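Local coordinates for protein hydrogenase-specific maturation endopeptidase (Thermococcus kodakarensis, PDB 5IJA) that probably acts as an endopeptidase that activates [NiFe] hydrogenase during its maturation, at residues 4-9 with 32-37; 115-120 with 130-135; 50-55 with 109-114. One frame throughout, in Å; residues are numbered along the deposited sequence.

Interaction 1: residues 4-9 with 32-37; sequences LILALG and NVLEVG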
loop_
_atom_site.group_PDB
_atom_site.type_symbol
_atom_site.label_atom_id
_atom_site.label_comp_id
_atom_site.label_asym_id
_atom_site.label_seq_id
_atom_site.Cartn_x
_atom_site.Cartn_y
_atom_site.Cartn_z
ATOM N N LEU A 4 5.658 -9.372 3.881
ATOM C CA LEU A 4 4.273 -9.441 3.411
ATOM C C LEU A 4 3.888 -8.126 2.749
ATOM O O LEU A 4 4.150 -7.059 3.297
ATOM C CB LEU A 4 3.318 -9.745 4.567
ATOM C CG LEU A 4 1.806 -9.649 4.326
ATOM C CD1 LEU A 4 1.313 -10.599 3.229
ATOM C CD2 LEU A 4 1.066 -9.917 5.611
ATOM N N ILE A 5 3.289 -8.199 1.567
ATOM C CA ILE A 5 2.857 -6.992 0.862
ATOM C C ILE A 5 1.350 -6.838 1.006
ATOM O O ILE A 5 0.612 -7.783 0.771
ATOM C CB ILE A 5 3.268 -7.054 -0.615
ATOM C CG1 ILE A 5 4.805 -7.031 -0.718
ATOM C CG2 ILE A 5 2.636 -5.926 -1.403
ATOM C CD1 ILE A 5 5.330 -7.439 -2.064
ATOM N N LEU A 6 0.905 -5.664 1.449
ATOM C CA LEU A 6 -0.514 -5.360 1.578
ATOM C C LEU A 6 -0.912 -4.369 0.501
ATOM O O LEU A 6 -0.449 -3.241 0.512
ATOM C CB LEU A 6 -0.834 -4.769 2.949
ATOM C CG LEU A 6 -0.425 -5.573 4.178
ATOM C CD1 LEU A 6 -0.940 -4.876 5.434
ATOM C CD2 LEU A 6 -0.938 -6.997 4.070
ATOM N N ALA A 7 -1.763 -4.791 -0.429
ATOM C CA ALA A 7 -2.214 -3.893 -1.480
ATOM C C ALA A 7 -3.565 -3.320 -1.111
ATOM O O ALA A 7 -4.502 -4.077 -0.854
ATOM C CB ALA A 7 -2.291 -4.624 -2.812
ATOM N N LEU A 8 -3.661 -1.993 -1.115
ATOM C CA LEU A 8 -4.869 -1.276 -0.718
ATOM C C LEU A 8 -5.421 -0.553 -1.920
ATOM O O LEU A 8 -4.690 -0.285 -2.869
ATOM C CB LEU A 8 -4.601 -0.241 0.389
ATOM C CG LEU A 8 -3.718 -0.537 1.606
ATOM C CD1 LEU A 8 -3.950 0.472 2.720
ATOM C CD2 LEU A 8 -3.910 -1.939 2.109
ATOM N N GLY A 9 -6.705 -0.207 -1.861
ATOM C CA GLY A 9 -7.319 0.595 -2.901
ATOM C C GLY A 9 -8.656 0.052 -3.373
ATOM O O GLY A 9 -9.149 -0.962 -2.881
ATOM N N ASN A 32 4.614 -12.638 -1.633
ATOM C CA ASN A 32 3.506 -12.851 -0.728
ATOM C C ASN A 32 2.673 -11.582 -0.645
ATOM O O ASN A 32 3.032 -10.647 0.079
ATOM C CB ASN A 32 4.016 -13.270 0.656
ATOM C CG ASN A 32 2.899 -13.560 1.641
ATOM O OD1 ASN A 32 1.719 -13.559 1.292
ATOM N ND2 ASN A 32 3.277 -13.824 2.891
ATOM N N VAL A 33 1.584 -11.556 -1.402
ATOM C CA VAL A 33 0.714 -10.386 -1.487
ATOM C C VAL A 33 -0.686 -10.650 -0.966
ATOM O O VAL A 33 -1.364 -11.584 -1.407
ATOM C CB VAL A 33 0.591 -9.892 -2.942
ATOM C CG1 VAL A 33 -0.347 -8.685 -3.022
ATOM C CG2 VAL A 33 1.949 -9.560 -3.486
ATOM N N LEU A 34 -1.135 -9.819 -0.038
ATOM C CA LEU A 34 -2.528 -9.864 0.391
ATOM C C LEU A 34 -3.269 -8.684 -0.197
ATOM O O LEU A 34 -2.902 -7.522 0.035
ATOM C CB LEU A 34 -2.671 -9.844 1.921
ATOM C CG LEU A 34 -4.124 -9.742 2.407
ATOM C CD1 LEU A 34 -4.899 -11.046 2.131
ATOM C CD2 LEU A 34 -4.228 -9.341 3.892
ATOM N N GLU A 35 -4.325 -8.966 -0.952
ATOM C CA GLU A 35 -5.124 -7.864 -1.449
ATOM C C GLU A 35 -6.112 -7.436 -0.361
ATOM O O GLU A 35 -7.140 -8.078 -0.123
ATOM C CB GLU A 35 -5.828 -8.245 -2.752
ATOM C CG GLU A 35 -6.359 -7.041 -3.508
ATOM C CD GLU A 35 -6.891 -7.379 -4.900
ATOM O OE1 GLU A 35 -6.148 -7.959 -5.723
ATOM O OE2 GLU A 35 -8.067 -7.056 -5.164
ATOM N N VAL A 36 -5.762 -6.364 0.333
ATOM C CA VAL A 36 -6.584 -5.870 1.426
ATOM C C VAL A 36 -7.771 -5.081 0.881
ATOM O O VAL A 36 -8.883 -5.175 1.392
ATOM C CB VAL A 36 -5.766 -4.977 2.379
ATOM C CG1 VAL A 36 -6.671 -4.229 3.351
ATOM C CG2 VAL A 36 -4.715 -5.807 3.107
ATOM N N GLY A 37 -7.520 -4.302 -0.162
ATOM C CA GLY A 37 -8.540 -3.421 -0.705
ATOM C C GLY A 37 -8.900 -2.340 0.282
ATOM O O GLY A 37 -8.126 -1.400 0.495
#
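L8 and V36 lie side by side and point the same way at the end of the parallel strand pair of a beta-alpha-beta unit, in which helix 18-28 links strand 3-8 to strand 33-37 at one edge of the sheet. CD2 of L8 meets CB of V36 at 3.6 Å, and CG2 of V36 also reaches CB of L6. One step back, L6 and L34 share a face of the sheet, and CD2 of L6 touches CB and CD2 of L34. The other face carries I5, A7, V33 and E35, and L20 and L26 of helix 18-28 pack on these residues. There CG2 of V33 packs on CB of I5 at 4.0 Å. At the N-terminal end of the pair, CD1 of L4 rests against the carboxamide of N32, 3.6 Å from OD1, which is itself hydrogen-bonded to H46. The backbones pair regularly from I5 N to N32 O (2.9 Å) up to A7 N to L34 O. A beta bulge then shifts the register by one, and A7 O accepts two bonds, from V36 N at 2.9 Å and from G37 N at 3.1 Å. Beyond it, G9 N donates to G37 O at 3.0 Å, from above the carbonyl plane.

Interaction 2: residues 115-120 with 130-135; sequences IGIVAK and DEVKAG
NZ of K120 reaches OE2 of E131 at 3.2 Å, a salt bridge on the solvent side of the contact, made from above the carboxylate plane. The lysine stands with CG anti to the backbone N (chi1 175°) and is extended from there to its ammonium, whereas the glutamate chain bends at chi2 (86°). The two side chains cross obliquely, and CE of K120 also passes 3.7 Å from OE2. Further in, the contact is apolar and buried. V132 spreads its two methyls over the end of strand 111-118 and the loop that follows: CG1 meets CG2 of I117 at 4.0 Å, and CG2 sits 3.7 Å from O of V118. CG2 of I117 also lies 4.2 Å from the backbone C of G135; a beta carbon on G135 would press tightly against that methyl, so glycine lets the helix come close. The helix segment runs nearly antiparallel to the strand segment, at 162°, their axes 8.4 Å apart at closest approach. Outside the two segments, D15 takes a hydrogen bond from K120 N, A18 of helix 18-28 touches both I117 and V132, and A139 continues the packing of helix 130-146 on I117.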
loop_
_atom_site.group_PDB
_atom_site.type_symbol
_atom_site.label_atom_id
_atom_site.label_comp_id
_atom_site.label_asym_id
_atom_site.label_seq_id
_atom_site.Cartn_x
_atom_site.Cartn_y
_atom_site.Cartn_z
ATOM N N ILE A 115 4.262 2.601 0.499
ATOM C CA ILE A 115 4.513 3.088 -0.842
ATOM C C ILE A 115 3.234 3.715 -1.354
ATOM O O ILE A 115 2.201 3.039 -1.446
ATOM C CB ILE A 115 4.947 1.954 -1.780
ATOM C CG1 ILE A 115 6.145 1.220 -1.177
ATOM C CG2 ILE A 115 5.277 2.523 -3.166
ATOM C CD1 ILE A 115 6.559 -0.045 -1.989
ATOM N N GLY A 116 3.288 5.010 -1.653
ATOM C CA GLY A 116 2.123 5.724 -2.144
ATOM C C GLY A 116 2.273 6.131 -3.599
ATOM O O GLY A 116 3.312 6.660 -4.000
ATOM N N ILE A 117 1.240 5.867 -4.387
ATOM C CA ILE A 117 1.248 6.195 -5.809
ATOM C C ILE A 117 0.276 7.335 -6.050
ATOM O O ILE A 117 -0.933 7.180 -5.841
ATOM C CB ILE A 117 0.866 4.983 -6.674
ATOM C CG1 ILE A 117 1.812 3.811 -6.397
ATOM C CG2 ILE A 117 0.882 5.349 -8.164
ATOM C CD1 ILE A 117 1.255 2.466 -6.860
ATOM N N VAL A 118 0.801 8.482 -6.475
ATOM C CA VAL A 118 -0.020 9.685 -6.570
ATOM C C VAL A 118 -0.979 9.584 -7.751
ATOM O O VAL A 118 -0.574 9.507 -8.909
ATOM C CB VAL A 118 0.839 10.966 -6.686
ATOM C CG1 VAL A 118 -0.049 12.184 -6.893
ATOM C CG2 VAL A 118 1.697 11.149 -5.451
ATOM N N ALA A 119 -2.266 9.572 -7.427
ATOM C CA ALA A 119 -3.314 9.396 -8.407
ATOM C C ALA A 119 -3.552 10.671 -9.222
ATOM O O ALA A 119 -3.152 11.766 -8.823
ATOM C CB ALA A 119 -4.598 8.975 -7.716
ATOM N N LYS A 120 -4.213 10.506 -10.356
ATOM C CA LYS A 120 -4.603 11.635 -11.194
ATOM C C LYS A 120 -6.125 11.687 -11.337
ATOM O O LYS A 120 -6.759 12.692 -11.016
ATOM C CB LYS A 120 -3.952 11.531 -12.571
ATOM C CG LYS A 120 -4.402 12.600 -13.548
ATOM C CD LYS A 120 -4.030 12.227 -14.970
ATOM C CE LYS A 120 -4.154 13.423 -15.897
ATOM N NZ LYS A 120 -4.163 12.988 -17.317
ATOM N N ASP A 130 -2.273 6.857 -17.936
ATOM C CA ASP A 130 -0.920 6.564 -18.392
ATOM C C ASP A 130 0.117 6.993 -17.352
ATOM O O ASP A 130 1.074 6.268 -17.113
ATOM C CB ASP A 130 -0.627 7.236 -19.748
ATOM C CG ASP A 130 -1.083 6.391 -20.955
ATOM O OD1 ASP A 130 -1.615 5.270 -20.773
ATOM O OD2 ASP A 130 -0.883 6.847 -22.104
ATOM N N GLU A 131 -0.075 8.149 -16.719
ATOM C CA GLU A 131 0.902 8.635 -15.746
ATOM C C GLU A 131 1.045 7.695 -14.544
ATOM O O GLU A 131 2.131 7.555 -13.969
ATOM C CB GLU A 131 0.529 10.028 -15.240
ATOM C CG GLU A 131 0.530 11.121 -16.288
ATOM C CD GLU A 131 -0.784 11.215 -17.038
ATOM O OE1 GLU A 131 -1.537 10.215 -17.067
ATOM O OE2 GLU A 131 -1.070 12.297 -17.593
ATOM N N VAL A 132 -0.058 7.058 -14.166
ATOM C CA VAL A 132 -0.079 6.193 -12.990
ATOM C C VAL A 132 0.436 4.788 -13.335
ATOM O O VAL A 132 0.958 4.089 -12.466
ATOM C CB VAL A 132 -1.502 6.155 -12.370
ATOM C CG1 VAL A 132 -1.644 5.061 -11.315
ATOM C CG2 VAL A 132 -1.809 7.489 -11.756
ATOM N N LYS A 133 0.331 4.384 -14.600
ATOM C CA LYS A 133 0.988 3.153 -15.051
ATOM C C LYS A 133 2.481 3.206 -14.741
ATOM O O LYS A 133 3.073 2.231 -14.258
ATOM C CB LYS A 133 0.800 2.931 -16.554
ATOM C CG LYS A 133 -0.624 2.642 -17.012
ATOM C CD LYS A 133 -0.641 2.423 -18.522
ATOM C CE LYS A 133 -2.052 2.306 -19.063
ATOM N NZ LYS A 133 -2.063 2.180 -20.549
ATOM N N ALA A 134 3.081 4.354 -15.040
ATOM C CA ALA A 134 4.487 4.597 -14.761
ATOM C C ALA A 134 4.769 4.493 -13.264
ATOM O O ALA A 134 5.770 3.900 -12.848
ATOM C CB ALA A 134 4.900 5.959 -15.286
ATOM N N GLY A 135 3.878 5.073 -12.467
ATOM C CA GLY A 135 3.968 4.984 -11.025
ATOM C C GLY A 135 3.883 3.558 -10.519
ATOM O O GLY A 135 4.640 3.182 -9.638
#

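Interaction 3: residues 50-55 with 109-114; sequences EERIVI and RAEIHF
Central parallel strands of the alpha/beta sheet pair here, 52-59 with 111-118, and on one face R52, E111 and H113 form a polar cluster. R52 and E111 lie side by side, pointing the same way, with guanidinium and carboxylate planes 63° apart. OE1 of E111 stands at the edge of the guanidinium, near its plane, and is 3.5 Å from NE of R52 in a long salt bridge. The other oxygen, OE2, accepts a short hydrogen bond from NE2 of H113 at 2.7 Å; it lies in the ring plane, while the nitrogen comes from above the carboxylate plane. CG of R52 is anti to its backbone N (chi1 -176°), and this methylene meets CD2 of the histidine ring at 3.9 Å. The far nitrogens have partners outside the pair: NH1 of R52 donates to O of L146, and ND1 of H113 is hydrogen-bonded to NE2 of H71 on strand 69-73.

The opposite face is apolar. CD1 of I112 lies against CB of I53 at 3.8 Å, its CG2 meets CD1 of I55, and CG2 of I55 touches CD2 of F114 at 4.0 Å. F90 and M101 of helix 88-103 and I77 of helix 76-80 pack on this side. Backbone bonds run from E111 N to E51 O, then I53 N to E111 O, H113 N to I53 O and I55 N to H113 O, each 2.8 Å, with the strands only 15° from parallel.

E111 thus shares its carboxylate between an arginine and a histidine, one through each oxygen. The carboxylate would be expected to favour a protonated H113 and the nearby arginine to oppose it, while bonds at both ring nitrogens, to E111 and H71, hold the ring's rotation.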
loop_
_atom_site.group_PDB
_atom_site.type_symbol
_atom_site.label_atom_id
_atom_site.label_comp_id
_atom_site.label_asym_id
_atom_site.label_seq_id
_atom_site.Cartn_x
_atom_site.Cartn_y
_atom_site.Cartn_z
ATOM N N GLU A 50 5.335 -12.435 9.488
ATOM C CA GLU A 50 6.281 -11.734 8.621
ATOM C C GLU A 50 6.860 -10.552 9.371
ATOM O O GLU A 50 6.154 -9.898 10.128
ATOM C CB GLU A 50 5.622 -11.266 7.319
ATOM C CG GLU A 50 5.264 -12.367 6.339
ATOM C CD GLU A 50 4.007 -13.133 6.702
ATOM O OE1 GLU A 50 3.273 -12.739 7.636
ATOM O OE2 GLU A 50 3.740 -14.151 6.034
ATOM N N GLU A 51 8.158 -10.312 9.187
ATOM C CA GLU A 51 8.856 -9.311 9.983
ATOM C C GLU A 51 8.871 -7.945 9.310
ATOM O O GLU A 51 9.244 -6.955 9.935
ATOM C CB GLU A 51 10.298 -9.759 10.266
ATOM C CG GLU A 51 10.416 -11.098 11.015
ATOM C CD GLU A 51 10.761 -12.274 10.102
ATOM O OE1 GLU A 51 10.268 -12.326 8.951
ATOM O OE2 GLU A 51 11.542 -13.148 10.538
ATOM N N ARG A 52 8.505 -7.915 8.028
ATOM C CA ARG A 52 8.421 -6.681 7.262
ATOM C C ARG A 52 7.087 -6.658 6.541
ATOM O O ARG A 52 6.676 -7.670 5.964
ATOM C CB ARG A 52 9.566 -6.563 6.264
ATOM C CG ARG A 52 9.601 -5.234 5.497
ATOM C CD ARG A 52 10.866 -5.150 4.640
ATOM N NE ARG A 52 12.058 -5.174 5.494
ATOM C CZ ARG A 52 13.281 -5.501 5.079
ATOM N NH1 ARG A 52 13.492 -5.844 3.817
ATOM N NH2 ARG A 52 14.296 -5.497 5.933
ATOM N N ILE A 53 6.396 -5.528 6.632
ATOM C CA ILE A 53 5.120 -5.324 5.923
ATOM C C ILE A 53 5.255 -4.155 4.956
ATOM O O ILE A 53 5.638 -3.058 5.357
ATOM C CB ILE A 53 3.977 -5.004 6.895
ATOM C CG1 ILE A 53 3.837 -6.082 7.976
ATOM C CG2 ILE A 53 2.664 -4.820 6.152
ATOM C CD1 ILE A 53 3.502 -7.434 7.455
ATOM N N VAL A 54 4.909 -4.364 3.692
ATOM C CA VAL A 54 5.013 -3.301 2.711
ATOM C C VAL A 54 3.618 -2.947 2.212
ATOM O O VAL A 54 2.992 -3.744 1.522
ATOM C CB VAL A 54 5.871 -3.729 1.539
ATOM C CG1 VAL A 54 5.843 -2.665 0.472
ATOM C CG2 VAL A 54 7.295 -4.020 2.022
ATOM N N ILE A 55 3.139 -1.761 2.570
ATOM C CA ILE A 55 1.794 -1.312 2.190
ATOM C C ILE A 55 1.881 -0.507 0.907
ATOM O O ILE A 55 2.719 0.375 0.794
ATOM C CB ILE A 55 1.174 -0.482 3.321
ATOM C CG1 ILE A 55 0.978 -1.369 4.539
ATOM C CG2 ILE A 55 -0.163 0.133 2.911
ATOM C CD1 ILE A 55 0.791 -0.578 5.798
ATOM N N ARG A 109 5.608 -5.477 16.268
ATOM C CA ARG A 109 7.040 -5.170 16.155
ATOM C C ARG A 109 7.557 -5.192 14.711
ATOM O O ARG A 109 8.726 -4.886 14.456
ATOM C CB ARG A 109 7.856 -6.154 17.004
ATOM N N ALA A 110 6.693 -5.549 13.763
ATOM C CA ALA A 110 7.118 -5.681 12.372
ATOM C C ALA A 110 7.539 -4.342 11.779
ATOM O O ALA A 110 7.035 -3.294 12.174
ATOM C CB ALA A 110 5.984 -6.295 11.523
ATOM N N GLU A 111 8.453 -4.399 10.815
ATOM C CA GLU A 111 8.923 -3.207 10.120
ATOM C C GLU A 111 7.900 -2.796 9.068
ATOM O O GLU A 111 7.609 -3.572 8.168
ATOM C CB GLU A 111 10.275 -3.483 9.467
ATOM C CG GLU A 111 10.929 -2.291 8.809
ATOM C CD GLU A 111 12.256 -2.673 8.181
ATOM O OE1 GLU A 111 12.827 -3.712 8.586
ATOM O OE2 GLU A 111 12.722 -1.953 7.276
ATOM N N ILE A 112 7.354 -1.590 9.182
ATOM C CA ILE A 112 6.302 -1.167 8.263
ATOM C C ILE A 112 6.812 -0.169 7.232
ATOM O O ILE A 112 7.461 0.809 7.578
ATOM C CB ILE A 112 5.120 -0.516 8.995
ATOM C CG1 ILE A 112 4.703 -1.343 10.214
ATOM C CG2 ILE A 112 3.946 -0.300 8.015
ATOM C CD1 ILE A 112 4.225 -2.742 9.892
ATOM N N HIS A 113 6.478 -0.421 5.970
ATOM C CA HIS A 113 6.823 0.448 4.854
ATOM C C HIS A 113 5.564 0.860 4.120
ATOM O O HIS A 113 4.624 0.067 4.008
ATOM C CB HIS A 113 7.766 -0.279 3.881
ATOM C CG HIS A 113 9.150 -0.466 4.409
ATOM N ND1 HIS A 113 10.192 0.362 4.059
ATOM C CD2 HIS A 113 9.666 -1.382 5.261
ATOM C CE1 HIS A 113 11.290 -0.029 4.679
ATOM N NE2 HIS A 113 11.002 -1.092 5.405
ATOM N N PHE A 114 5.545 2.088 3.614
ATOM C CA PHE A 114 4.382 2.617 2.902
ATOM C C PHE A 114 4.863 3.124 1.562
ATOM O O PHE A 114 5.741 3.974 1.485
ATOM C CB PHE A 114 3.685 3.753 3.688
ATOM C CG PHE A 114 2.497 4.333 2.986
ATOM C CD1 PHE A 114 2.645 5.385 2.091
ATOM C CD2 PHE A 114 1.225 3.827 3.208
ATOM C CE1 PHE A 114 1.547 5.908 1.420
ATOM C CE2 PHE A 114 0.110 4.355 2.538
ATOM C CZ PHE A 114 0.278 5.401 1.648
#

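In the fold
All three interactions reach one mixed sheet; interactions 1 and 3 pair its strands, and interaction 2 packs helix 130-146 on it. Interactions 1 and 3 adjoin through strands 3-8 and 52-59, their centres about 12 Å apart: V54 N lies 2.8 Å from L4 O and L6 N lies 2.8 Å from V54 O, probable hydrogen bonds that continue the parallel pairing from 33-37 to 111-118. Interactions 2 and 3 share strand 111-118; their centres are about 22 Å apart, yet I115 N comes within 2.7 Å of I55 O, a probable hydrogen bond. Interactions 1 and 2 do not touch, with nearest atoms about 7 Å apart. Helix 18-28 bridges them, packing on I5 and A7 in one and on I117 and V132 in the other.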